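Local coordinates for histone-lysine N-methyltransferase, H3 lysine-9 specific SUVH6 (Arabidopsis thaliana, PDB 6A5K), which transfers methyl groups from S-adenosylmethionine to a lysine of the histone H3 tail and probably binds methylated DNA through its SRA domain, at residues G406-N411 against L492-N497; I453-S458 against V521-L526; N460-N465 against M479-D484. The protein carries 1 engineered substitution. One frame throughout, in Å; residues are numbered along the deposited sequence.

How the interactions relate
Interaction 3 is the core contact: strands 461-467 and 477-482 pair backbone to backbone, and most of the residues that touch there are buried. Interactions 1 and 2 are partly buried and lack such pairing; interaction 1 relies on one arginine and bridging waters, interaction 2 on a shared zinc ion and sulfur acceptors. Segment 492-497 ties the three together. Its strand neighbours 454-455 in the same sheet, Tyr496 OH and Tyr496 N bond to Ile453 O and His455 ND1 of interaction 2, and Cys493 O and Cys493 N bond to Leu461 N and Asn460 OD1 of interaction 3. Interactions 1 and 2 both touch S-adenosylmethionine; interaction 3 does not, the Phe480 side chain being about 9 Å from it.

Interaction 1. Residues G406-N411 against L492-N497; sequences GNRYDN and LCYDYN. With SAM (S-adenosylmethionine), chain F.
Arg408 and Asn497 mark the nearest approach of the two backbones, yet their CA atoms stay 7.7 Å apart. The loop 406-411, leading into helix 412-420, is therefore joined to 492-497, the end of strand 491-494 and its following turn, by side chains, backbone carbonyls and water. Asn497 N donates to Asp495 OD1 from above the carboxylate plane, an Asx turn within 492-497. Arg408 bridges the gap with CD and NE both anti (chi2 173°, chi3 -171°), running past Asn497 in the opposite direction. Arg408 NH1 gives Tyr496 O a weak bond of 3.4 Å, bent to 137° at the hydrogen. One water, in plane at the guanidinium edge, accepts from Arg408 NH1 (3.0 Å) and donates to Asp495 O (2.6 Å); a second links Arg408 NH2 to Tyr496 O, and a third Asn407 O to Asn497 ND2. Arg408 NH2 also bonds to Asp404 O, and Phe403 makes a cation-pi contact with the guanidinium. Tyr496 OH, bonded to Ile453 O, lies 3.3 Å from both C5' and the transferable methyl CE of S-adenosylmethionine. With Arg408 NH1 6.7 Å from Asp495 OD2, carbonyls and water, not a salt bridge to Asp495, hold the arginine across this contact.

Interaction 2. Residues I453-S458 against V521-L526; sequences INHSCS and VCRRRL. With ZN (zinc ion), chain E; SAM (S-adenosylmethionine), chain F.
Cys457 and Cys522 meet through a zinc ion, bound by Cys457 SG at 2.4 Å and Cys522 SG at 2.3 Å, and their CA atoms are 5.3 Å apart. Cys515 and Cys517 complete the site. Cys457 SG, besides its metal bond, accepts twice: from Arg523 N at 3.4 Å in an almost straight bond (176°), and from His455 NE2, with the sulfur close to the imidazole plane. Both N-H groups would probably offset negative charge on the thiolate. Cys522 SG takes a weak bond from Arg524 N. Since Tyr496 N donates to His455 ND1, both ring nitrogens of the histidine are satisfied. This is the post-SET zinc site of SET-domain methyltransferases, in which the C-terminal cysteines join the one that follows the Asn-His-Ser motif, here 454-456, and close over the cofactor. The same motif binds S-adenosylmethionine: His455 N donates to the adenine N7 at 3.0 Å, His455 O accepts from N6, and Asn454 OD1 accepts from the cofactor's amino N. Leu526 CD1 packs 3.6 Å from His455 CG, while its other methyl, CD2, lies 3.8 Å from C4 of the adenine. Arg523, bent at chi3 (-80°), lays one guanidinium face over Cys457 CB and SG; its plane stands 87° from the His455 ring. Arg523 NH1 makes a weak bond to Cys457 O, and Arg523 NH2 a long, weak ion pair with Asp495 OD1.

Interaction 3. Residues N460-N465 against M479-D484; sequences NLYAQN and MFFAQD
Tyr462 and Phe481 form a hydrogen-bonded pair near the open end of an antiparallel beta hairpin, strands 461-467 and 477-482, the central pair of a small four-stranded sheet in the SET domain. The short segments 461-465 and 479-482 run at 138°, 42° short of antiparallel, a marked twist. Tyr462 N donates to Phe481 O and Phe481 N to Tyr462 O, both nearly along the C=O axis; Gln464 and Met479, a selenomethionine, exchange a second pair of bonds, and Gln483 N closes the end on Asn460 O at 2.8 Å. Between these lie the non-hydrogen-bonded pairs Leu461-Ala482 and Ala463-Phe480, where the chains draw to 4.5 Å between the CA atoms of Leu461 and Ala482.

On one face Tyr462 CG sits between the backbone N and the carbonyl carbon (chi1 58°), and the ring lies against the partner strand. Phe481 CB makes a CH-pi contact over that ring, 4.1 Å from its centroid, while Gln483 CB meets the ring's edge in plane, 3.6 Å from Tyr462 CD1. A water joins Tyr462 OH to Ala482 O. Gln464 CB packs 3.6 Å from Phe481 CD1. An alanine in place of Tyr462 would probably leave Phe481 CB without its CH-pi partner, Gln483 CB without the ring edge it packs on, and the water on Ala482 O without its hydroxyl partner. On the other face Leu461 CD1 touches Phe480 CB at 4.1 Å, and the Phe480 ring goes on to meet Tyr494.

Asn460, at the hairpin's end, bonds through OD1 to Cys493 N and through ND2 to Glu491 O. The contact thus combines directional backbone bonds, largely indifferent to side-chain identity, with apolar and aromatic packing on both faces of the pair.

Interaction 1. Residues G406-N411 against L492-N497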
loop_
_atom_site.group_PDB
_atom_site.type_symbol
_atom_site.label_atom_id
_atom_site.label_comp_id
_atom_site.label_asym_id
_atom_site.label_seq_id
_atom_site.Cartn_x
_atom_site.Cartn_y
_atom_site.Cartn_z
ATOM N N GLY A 406 -16.615 -12.521 8.795
ATOM C CA GLY A 406 -17.401 -11.627 9.634
ATOM C C GLY A 406 -16.643 -10.878 10.714
ATOM O O GLY A 406 -15.572 -11.309 11.150
ATOM N N ASN A 407 -17.221 -9.756 11.154
ATOM C CA ASN A 407 -16.673 -8.940 12.254
ATOM C C ASN A 407 -15.226 -8.482 12.095
ATOM O O ASN A 407 -14.448 -8.544 13.048
ATOM C CB ASN A 407 -16.774 -9.688 13.593
ATOM C CG ASN A 407 -18.188 -10.087 13.940
ATOM O OD1 ASN A 407 -18.532 -11.269 13.910
ATOM N ND2 ASN A 407 -19.028 -9.098 14.239
ATOM N N ARG A 408 -14.853 -8.030 10.908
ATOM C CA ARG A 408 -13.476 -7.607 10.697
ATOM C C ARG A 408 -13.346 -6.156 10.288
ATOM O O ARG A 408 -12.231 -5.636 10.172
ATOM C CB ARG A 408 -12.811 -8.480 9.649
ATOM C CG ARG A 408 -12.593 -9.884 10.124
ATOM C CD ARG A 408 -12.101 -10.696 8.989
ATOM N NE ARG A 408 -12.058 -12.106 9.316
ATOM C CZ ARG A 408 -10.959 -12.753 9.669
ATOM N NH1 ARG A 408 -9.800 -12.109 9.761
ATOM N NH2 ARG A 408 -11.030 -14.042 9.929
ATOM N N TYR A 409 -14.475 -5.508 10.037
ATOM C CA TYR A 409 -14.433 -4.105 9.677
ATOM C C TYR A 409 -13.851 -3.308 10.845
ATOM O O TYR A 409 -14.311 -3.410 11.982
ATOM C CB TYR A 409 -15.820 -3.588 9.298
ATOM C CG TYR A 409 -15.886 -2.086 9.218
ATOM C CD1 TYR A 409 -15.132 -1.388 8.287
ATOM C CD2 TYR A 409 -16.700 -1.364 10.076
ATOM C CE1 TYR A 409 -15.180 -0.012 8.216
ATOM C CE2 TYR A 409 -16.756 0.010 10.011
ATOM C CZ TYR A 409 -15.997 0.681 9.080
ATOM O OH TYR A 409 -16.054 2.050 9.021
ATOM N N ASP A 410 -12.803 -2.550 10.554
ATOM C CA ASP A 410 -12.184 -1.679 11.532
ATOM C C ASP A 410 -12.564 -0.246 11.199
ATOM O O ASP A 410 -12.212 0.253 10.131
ATOM C CB ASP A 410 -10.661 -1.858 11.530
ATOM C CG ASP A 410 -9.985 -1.140 12.685
ATOM O OD1 ASP A 410 -10.454 -0.053 13.082
ATOM O OD2 ASP A 410 -8.982 -1.667 13.206
ATOM N N ASN A 411 -13.269 0.411 12.115
ATOM C CA ASN A 411 -13.749 1.766 11.864
ATOM C C ASN A 411 -12.840 2.862 12.440
ATOM O O ASN A 411 -13.254 4.011 12.549
ATOM C CB ASN A 411 -15.170 1.937 12.418
ATOM C CG ASN A 411 -15.235 1.810 13.938
ATOM O OD1 ASN A 411 -14.218 1.598 14.600
ATOM N ND2 ASN A 411 -16.440 1.956 14.498
ATOM N N LEU A 492 3.255 -8.822 2.120
ATOM C CA LEU A 492 1.857 -8.456 2.327
ATOM C C LEU A 492 1.265 -9.257 3.489
ATOM O O LEU A 492 1.422 -10.475 3.543
ATOM C CB LEU A 492 1.048 -8.705 1.055
ATOM C CG LEU A 492 1.626 -8.148 -0.245
ATOM C CD1 LEU A 492 0.723 -8.517 -1.419
ATOM C CD2 LEU A 492 1.761 -6.643 -0.130
ATOM N N CYS A 493 0.591 -8.566 4.406
ATOM C CA CYS A 493 -0.004 -9.179 5.593
ATOM C C CYS A 493 -1.291 -8.474 5.990
ATOM O O CYS A 493 -1.462 -7.292 5.711
ATOM C CB CYS A 493 0.955 -9.134 6.784
ATOM S SG CYS A 493 2.554 -9.953 6.530
ATOM N N TYR A 494 -2.172 -9.202 6.674
ATOM C CA TYR A 494 -3.350 -8.610 7.302
ATOM C C TYR A 494 -3.495 -9.171 8.710
ATOM O O TYR A 494 -2.765 -10.084 9.112
ATOM C CB TYR A 494 -4.626 -8.875 6.486
ATOM C CG TYR A 494 -4.997 -10.337 6.412
ATOM C CD1 TYR A 494 -4.397 -11.170 5.478
ATOM C CD2 TYR A 494 -5.940 -10.886 7.275
ATOM C CE1 TYR A 494 -4.714 -12.506 5.401
ATOM C CE2 TYR A 494 -6.267 -12.244 7.203
ATOM C CZ TYR A 494 -5.648 -13.040 6.259
ATOM O OH TYR A 494 -5.947 -14.382 6.157
ATOM N N ASP A 495 -4.447 -8.625 9.454
ATOM C CA ASP A 495 -4.699 -9.038 10.833
ATOM C C ASP A 495 -5.583 -10.296 10.890
ATOM O O ASP A 495 -6.770 -10.243 10.573
ATOM C CB ASP A 495 -5.354 -7.880 11.595
ATOM C CG ASP A 495 -5.722 -8.238 13.021
ATOM O OD1 ASP A 495 -5.097 -9.147 13.606
ATOM O OD2 ASP A 495 -6.659 -7.606 13.554
ATOM N N TYR A 496 -5.000 -11.418 11.305
ATOM C CA TYR A 496 -5.731 -12.696 11.396
ATOM C C TYR A 496 -6.884 -12.642 12.390
ATOM O O TYR A 496 -7.855 -13.401 12.275
ATOM C CB TYR A 496 -4.798 -13.837 11.802
ATOM C CG TYR A 496 -4.029 -14.477 10.671
ATOM C CD1 TYR A 496 -3.906 -13.853 9.434
ATOM C CD2 TYR A 496 -3.419 -15.715 10.850
ATOM C CE1 TYR A 496 -3.187 -14.452 8.397
ATOM C CE2 TYR A 496 -2.705 -16.320 9.828
ATOM C CZ TYR A 496 -2.588 -15.689 8.608
ATOM O OH TYR A 496 -1.871 -16.308 7.607
ATOM N N ASN A 497 -6.739 -11.781 13.393
ATOM C CA ASN A 497 -7.831 -11.472 14.315
ATOM C C ASN A 497 -8.272 -12.654 15.186
ATOM O O ASN A 497 -9.403 -12.682 15.668
ATOM C CB ASN A 497 -9.031 -10.923 13.516
ATOM C CG ASN A 497 -10.006 -10.136 14.375
ATOM O OD1 ASN A 497 -9.604 -9.402 15.278
ATOM N ND2 ASN A 497 -11.302 -10.296 14.099
HETATM N N SAM F . 3.046 -19.247 6.253
HETATM C CA SAM F . 1.992 -20.104 5.680
HETATM C C SAM F . 2.533 -21.217 4.782
HETATM O O SAM F . 1.758 -21.930 4.127
HETATM O OXT SAM F . 3.746 -21.423 4.683
HETATM C CB SAM F . 0.979 -19.261 4.906
HETATM C CG SAM F . -0.000 -18.571 5.845
HETATM S SD SAM F . -1.031 -19.844 6.611
HETATM C CE SAM F . -2.634 -19.208 6.140
HETATM C "C5'" SAM F . -1.089 -19.414 8.358
HETATM C "C4'" SAM F . 0.096 -20.003 9.096
HETATM O "O4'" SAM F . 1.266 -19.251 8.805
HETATM C "C3'" SAM F . -0.105 -19.934 10.598
HETATM O "O3'" SAM F . -0.753 -21.087 11.079
HETATM C "C2'" SAM F . 1.319 -19.848 11.083
HETATM O "O2'" SAM F . 1.866 -21.148 11.059
HETATM C "C1'" SAM F . 2.006 -19.056 9.992
HETATM N N9 SAM F . 2.000 -17.619 10.337
HETATM C C8 SAM F . 1.360 -16.605 9.676
HETATM N N7 SAM F . 1.608 -15.436 10.324
HETATM C C5 SAM F . 2.386 -15.697 11.401
HETATM C C6 SAM F . 2.932 -14.893 12.396
HETATM N N6 SAM F . 2.717 -13.576 12.412
HETATM N N1 SAM F . 3.689 -15.471 13.391
HETATM C C2 SAM F . 3.925 -16.832 13.390
HETATM N N3 SAM F . 3.390 -17.627 12.394
HETATM C C4 SAM F . 2.641 -17.070 11.414
HETATM O O HOH W 1 -13.454 -9.556 15.953
HETATM O O HOH W 2 -8.964 -9.186 9.711
HETATM O O HOH W 3 -8.167 -14.593 9.759
#

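Interaction 2. Residues I453-S458 against V521-L526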
loop_
_atom_site.group_PDB
_atom_site.type_symbol
_atom_site.label_atom_id
_atom_site.label_comp_id
_atom_site.label_asym_id
_atom_site.label_seq_id
_atom_site.Cartn_x
_atom_site.Cartn_y
_atom_site.Cartn_z
ATOM N N ILE A 453 -0.970 -15.556 2.584
ATOM C CA ILE A 453 -0.747 -14.249 3.226
ATOM C C ILE A 453 -0.655 -14.404 4.748
ATOM O O ILE A 453 -1.571 -14.931 5.390
ATOM C CB ILE A 453 -1.864 -13.239 2.877
ATOM C CG1 ILE A 453 -1.973 -13.065 1.360
ATOM C CG2 ILE A 453 -1.601 -11.883 3.551
ATOM C CD1 ILE A 453 -3.198 -12.272 0.926
ATOM N N ASN A 454 0.467 -13.967 5.314
ATOM C CA ASN A 454 0.725 -14.125 6.741
ATOM C C ASN A 454 0.057 -13.054 7.599
ATOM O O ASN A 454 -0.448 -12.066 7.090
ATOM C CB ASN A 454 2.239 -14.131 6.998
ATOM C CG ASN A 454 2.888 -15.450 6.604
ATOM O OD1 ASN A 454 2.280 -16.510 6.744
ATOM N ND2 ASN A 454 4.118 -15.390 6.106
ATOM N N HIS A 455 0.056 -13.267 8.907
ATOM C CA HIS A 455 -0.474 -12.279 9.837
ATOM C C HIS A 455 0.570 -11.230 10.216
ATOM O O HIS A 455 1.757 -11.546 10.358
ATOM C CB HIS A 455 -0.976 -12.948 11.118
ATOM C CG HIS A 455 -1.125 -11.993 12.264
ATOM N ND1 HIS A 455 -2.260 -11.232 12.450
ATOM C CD2 HIS A 455 -0.267 -11.640 13.255
ATOM C CE1 HIS A 455 -2.107 -10.468 13.519
ATOM N NE2 HIS A 455 -0.907 -10.694 14.026
ATOM N N SER A 456 0.122 -9.995 10.409
ATOM C CA SER A 456 0.957 -8.994 11.065
ATOM C C SER A 456 0.147 -8.139 12.040
ATOM O O SER A 456 -1.034 -7.846 11.805
ATOM C CB SER A 456 1.637 -8.091 10.038
ATOM O OG SER A 456 2.435 -7.110 10.690
ATOM N N CYS A 457 0.785 -7.750 13.137
ATOM C CA CYS A 457 0.169 -6.845 14.100
ATOM C C CYS A 457 0.248 -5.404 13.607
ATOM O O CYS A 457 -0.397 -4.515 14.155
ATOM C CB CYS A 457 0.837 -6.979 15.465
ATOM S SG CYS A 457 0.706 -8.637 16.159
ATOM N N SER A 458 1.048 -5.180 12.570
ATOM C CA SER A 458 1.062 -3.895 11.880
ATOM C C SER A 458 0.932 -4.125 10.376
ATOM O O SER A 458 1.866 -3.869 9.619
ATOM C CB SER A 458 2.336 -3.112 12.200
ATOM O OG SER A 458 2.235 -1.790 11.700
ATOM N N VAL A 521 4.988 -3.072 17.767
ATOM C CA VAL A 521 3.773 -3.101 18.578
ATOM C C VAL A 521 3.122 -4.495 18.589
ATOM O O VAL A 521 1.923 -4.637 18.839
ATOM C CB VAL A 521 2.747 -2.074 18.079
ATOM C CG1 VAL A 521 3.376 -0.695 18.037
ATOM C CG2 VAL A 521 2.229 -2.472 16.689
ATOM N N CYS A 522 3.924 -5.521 18.338
ATOM C CA CYS A 522 3.433 -6.898 18.277
ATOM C C CYS A 522 2.670 -7.320 19.539
ATOM O O CYS A 522 3.088 -7.036 20.662
ATOM C CB CYS A 522 4.603 -7.851 18.034
ATOM S SG CYS A 522 4.151 -9.586 17.857
ATOM N N ARG A 523 1.548 -8.006 19.346
ATOM C CA ARG A 523 0.734 -8.476 20.458
ATOM C C ARG A 523 1.202 -9.857 20.940
ATOM O O ARG A 523 0.574 -10.480 21.801
ATOM C CB ARG A 523 -0.736 -8.467 20.039
ATOM C CG ARG A 523 -1.134 -7.074 19.518
ATOM C CD ARG A 523 -2.633 -6.860 19.332
ATOM N NE ARG A 523 -3.129 -7.439 18.089
ATOM C CZ ARG A 523 -2.990 -6.883 16.886
ATOM N NH1 ARG A 523 -2.352 -5.728 16.742
ATOM N NH2 ARG A 523 -3.484 -7.496 15.823
ATOM N N ARG A 524 2.313 -10.310 20.358
ATOM C CA ARG A 524 3.166 -11.389 20.884
ATOM C C ARG A 524 2.635 -12.809 20.668
ATOM O O ARG A 524 3.422 -13.746 20.536
ATOM C CB ARG A 524 3.447 -11.177 22.378
ATOM C CG ARG A 524 4.192 -9.889 22.708
ATOM C CD ARG A 524 5.384 -9.645 21.783
ATOM N NE ARG A 524 6.403 -10.693 21.864
ATOM C CZ ARG A 524 7.301 -10.788 22.840
ATOM N NH1 ARG A 524 7.308 -9.907 23.832
ATOM N NH2 ARG A 524 8.192 -11.770 22.831
ATOM N N ARG A 525 1.316 -12.977 20.638
ATOM C CA ARG A 525 0.739 -14.295 20.388
ATOM C C ARG A 525 -0.135 -14.282 19.143
ATOM O O ARG A 525 -0.913 -13.349 18.935
ATOM C CB ARG A 525 -0.075 -14.772 21.598
ATOM C CG ARG A 525 0.770 -15.445 22.673
ATOM C CD ARG A 525 -0.059 -15.933 23.846
ATOM N NE ARG A 525 -1.001 -16.980 23.467
ATOM C CZ ARG A 525 -1.921 -17.491 24.281
ATOM N NH1 ARG A 525 -2.022 -17.056 25.528
ATOM N NH2 ARG A 525 -2.740 -18.439 23.846
ATOM N N LEU A 526 0.008 -15.310 18.314
ATOM C CA LEU A 526 -0.863 -15.481 17.156
ATOM C C LEU A 526 -2.211 -16.019 17.638
ATOM O O LEU A 526 -3.270 -15.607 17.158
ATOM C CB LEU A 526 -0.228 -16.422 16.129
ATOM C CG LEU A 526 -0.871 -16.510 14.742
ATOM C CD1 LEU A 526 -0.837 -15.165 14.027
ATOM C CD2 LEU A 526 -0.189 -17.579 13.897
HETATM ZN ZN ZN E . 2.882 -9.668 15.940
HETATM N N SAM F . 3.046 -19.247 6.253
HETATM C CA SAM F . 1.992 -20.104 5.680
HETATM C C SAM F . 2.533 -21.217 4.782
HETATM O O SAM F . 1.758 -21.930 4.127
HETATM O OXT SAM F . 3.746 -21.423 4.683
HETATM C CB SAM F . 0.979 -19.261 4.906
HETATM C CG SAM F . -0.000 -18.571 5.845
HETATM S SD SAM F . -1.031 -19.844 6.611
HETATM C CE SAM F . -2.634 -19.208 6.140
HETATM C "C5'" SAM F . -1.089 -19.414 8.358
HETATM C "C4'" SAM F . 0.096 -20.003 9.096
HETATM O "O4'" SAM F . 1.266 -19.251 8.805
HETATM C "C3'" SAM F . -0.105 -19.934 10.598
HETATM O "O3'" SAM F . -0.753 -21.087 11.079
HETATM C "C2'" SAM F . 1.319 -19.848 11.083
HETATM O "O2'" SAM F . 1.866 -21.148 11.059
HETATM C "C1'" SAM F . 2.006 -19.056 9.992
HETATM N N9 SAM F . 2.000 -17.619 10.337
HETATM C C8 SAM F . 1.360 -16.605 9.676
HETATM N N7 SAM F . 1.608 -15.436 10.324
HETATM C C5 SAM F . 2.386 -15.697 11.401
HETATM C C6 SAM F . 2.932 -14.893 12.396
HETATM N N6 SAM F . 2.717 -13.576 12.412
HETATM N N1 SAM F . 3.689 -15.471 13.391
HETATM C C2 SAM F . 3.925 -16.832 13.390
HETATM N N3 SAM F . 3.390 -17.627 12.394
HETATM C C4 SAM F . 2.641 -17.070 11.414
#

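Interaction 3. Residues N460-N465 against M479-D484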
loop_
_atom_site.group_PDB
_atom_site.type_symbol
_atom_site.label_atom_id
_atom_site.label_comp_id
_atom_site.label_asym_id
_atom_site.label_seq_id
_atom_site.Cartn_x
_atom_site.Cartn_y
_atom_site.Cartn_z
ATOM N N ASN A 460 -0.227 -4.327 6.258
ATOM C CA ASN A 460 -0.380 -3.367 5.160
ATOM C C ASN A 460 -1.610 -3.679 4.302
ATOM O O ASN A 460 -1.919 -2.946 3.357
ATOM C CB ASN A 460 0.890 -3.304 4.288
ATOM C CG ASN A 460 1.402 -4.679 3.873
ATOM O OD1 ASN A 460 0.673 -5.661 3.916
ATOM N ND2 ASN A 460 2.667 -4.741 3.437
ATOM N N LEU A 461 -2.314 -4.759 4.644
ATOM C CA LEU A 461 -3.570 -5.107 3.973
ATOM C C LEU A 461 -4.716 -5.197 4.967
ATOM O O LEU A 461 -4.501 -5.403 6.155
ATOM C CB LEU A 461 -3.473 -6.450 3.235
ATOM C CG LEU A 461 -2.403 -6.740 2.178
ATOM C CD1 LEU A 461 -2.713 -8.071 1.473
ATOM C CD2 LEU A 461 -2.267 -5.610 1.171
ATOM N N TYR A 462 -5.942 -5.057 4.474
ATOM C CA TYR A 462 -7.096 -5.437 5.275
ATOM C C TYR A 462 -8.102 -6.191 4.425
ATOM O O TYR A 462 -8.120 -6.062 3.190
ATOM C CB TYR A 462 -7.774 -4.220 5.923
ATOM C CG TYR A 462 -8.258 -3.164 4.957
ATOM C CD1 TYR A 462 -7.436 -2.108 4.595
ATOM C CD2 TYR A 462 -9.550 -3.210 4.419
ATOM C CE1 TYR A 462 -7.868 -1.125 3.720
ATOM C CE2 TYR A 462 -9.988 -2.226 3.537
ATOM C CZ TYR A 462 -9.139 -1.186 3.193
ATOM O OH TYR A 462 -9.548 -0.183 2.330
ATOM N N ALA A 463 -8.946 -6.962 5.108
ATOM C CA ALA A 463 -10.019 -7.716 4.468
ATOM C C ALA A 463 -11.268 -6.853 4.335
ATOM O O ALA A 463 -11.620 -6.094 5.239
ATOM C CB ALA A 463 -10.331 -8.991 5.256
ATOM N N GLN A 464 -11.926 -6.980 3.192
ATOM C CA GLN A 464 -13.088 -6.182 2.850
ATOM C C GLN A 464 -14.148 -7.092 2.247
ATOM O O GLN A 464 -13.899 -7.769 1.243
ATOM C CB GLN A 464 -12.713 -5.078 1.861
ATOM C CG GLN A 464 -13.887 -4.255 1.351
ATOM C CD GLN A 464 -14.605 -3.535 2.481
ATOM O OE1 GLN A 464 -14.008 -2.720 3.191
ATOM N NE2 GLN A 464 -15.890 -3.843 2.664
ATOM N N ASN A 465 -15.324 -7.111 2.862
ATOM C CA ASN A 465 -16.439 -7.898 2.341
ATOM C C ASN A 465 -17.025 -7.236 1.101
ATOM O O ASN A 465 -17.314 -6.038 1.116
ATOM C CB ASN A 465 -17.524 -8.072 3.405
ATOM C CG ASN A 465 -17.104 -9.015 4.520
ATOM O OD1 ASN A 465 -16.153 -9.779 4.378
ATOM N ND2 ASN A 465 -17.823 -8.971 5.634
HETATM N N MSE A 479 -12.190 -9.801 0.090
HETATM C CA MSE A 479 -11.268 -9.147 -0.835
HETATM C C MSE A 479 -10.228 -8.347 -0.066
HETATM O O MSE A 479 -10.588 -7.521 0.768
HETATM C CB MSE A 479 -12.033 -8.216 -1.780
HETATM C CG MSE A 479 -13.238 -8.880 -2.465
HETATM SE SE MSE A 479 -12.649 -10.367 -3.556
HETATM C CE MSE A 479 -14.029 -10.336 -4.943
ATOM N N PHE A 480 -8.947 -8.558 -0.353
ATOM C CA PHE A 480 -7.912 -7.788 0.336
ATOM C C PHE A 480 -7.553 -6.490 -0.383
ATOM O O PHE A 480 -7.431 -6.460 -1.611
ATOM C CB PHE A 480 -6.660 -8.640 0.521
ATOM C CG PHE A 480 -6.894 -9.855 1.352
ATOM C CD1 PHE A 480 -7.013 -9.746 2.727
ATOM C CD2 PHE A 480 -7.011 -11.105 0.765
ATOM C CE1 PHE A 480 -7.233 -10.863 3.506
ATOM C CE2 PHE A 480 -7.241 -12.222 1.539
ATOM C CZ PHE A 480 -7.349 -12.101 2.909
ATOM N N PHE A 481 -7.382 -5.426 0.403
ATOM C CA PHE A 481 -6.992 -4.109 -0.101
ATOM C C PHE A 481 -5.751 -3.586 0.634
ATOM O O PHE A 481 -5.582 -3.831 1.827
ATOM C CB PHE A 481 -8.127 -3.093 0.079
ATOM C CG PHE A 481 -9.270 -3.268 -0.881
ATOM C CD1 PHE A 481 -10.299 -4.163 -0.601
ATOM C CD2 PHE A 481 -9.327 -2.522 -2.048
ATOM C CE1 PHE A 481 -11.356 -4.322 -1.481
ATOM C CE2 PHE A 481 -10.390 -2.678 -2.934
ATOM C CZ PHE A 481 -11.398 -3.567 -2.648
ATOM N N ALA A 482 -4.904 -2.842 -0.073
ATOM C CA ALA A 482 -3.759 -2.175 0.558
ATOM C C ALA A 482 -4.188 -0.969 1.399
ATOM O O ALA A 482 -5.010 -0.161 0.962
ATOM C CB ALA A 482 -2.751 -1.739 -0.508
ATOM N N GLN A 483 -3.626 -0.832 2.600
ATOM C CA GLN A 483 -3.862 0.371 3.401
ATOM C C GLN A 483 -2.593 1.220 3.580
ATOM O O GLN A 483 -2.550 2.123 4.414
ATOM C CB GLN A 483 -4.470 0.011 4.770
ATOM C CG GLN A 483 -3.633 -0.893 5.676
ATOM C CD GLN A 483 -4.249 -1.020 7.067
ATOM O OE1 GLN A 483 -5.404 -0.642 7.282
ATOM N NE2 GLN A 483 -3.478 -1.534 8.018
ATOM N N ASP A 484 -1.573 0.924 2.776
ATOM C CA ASP A 484 -0.398 1.777 2.609
ATOM C C ASP A 484 -0.072 1.871 1.127
ATOM O O ASP A 484 -0.556 1.069 0.334
ATOM C CB ASP A 484 0.839 1.221 3.323
ATOM C CG ASP A 484 0.609 0.942 4.790
ATOM O OD1 ASP A 484 0.967 -0.173 5.230
ATOM O OD2 ASP A 484 0.115 1.839 5.504
HETATM O O HOH W 4 -7.321 1.563 1.671
#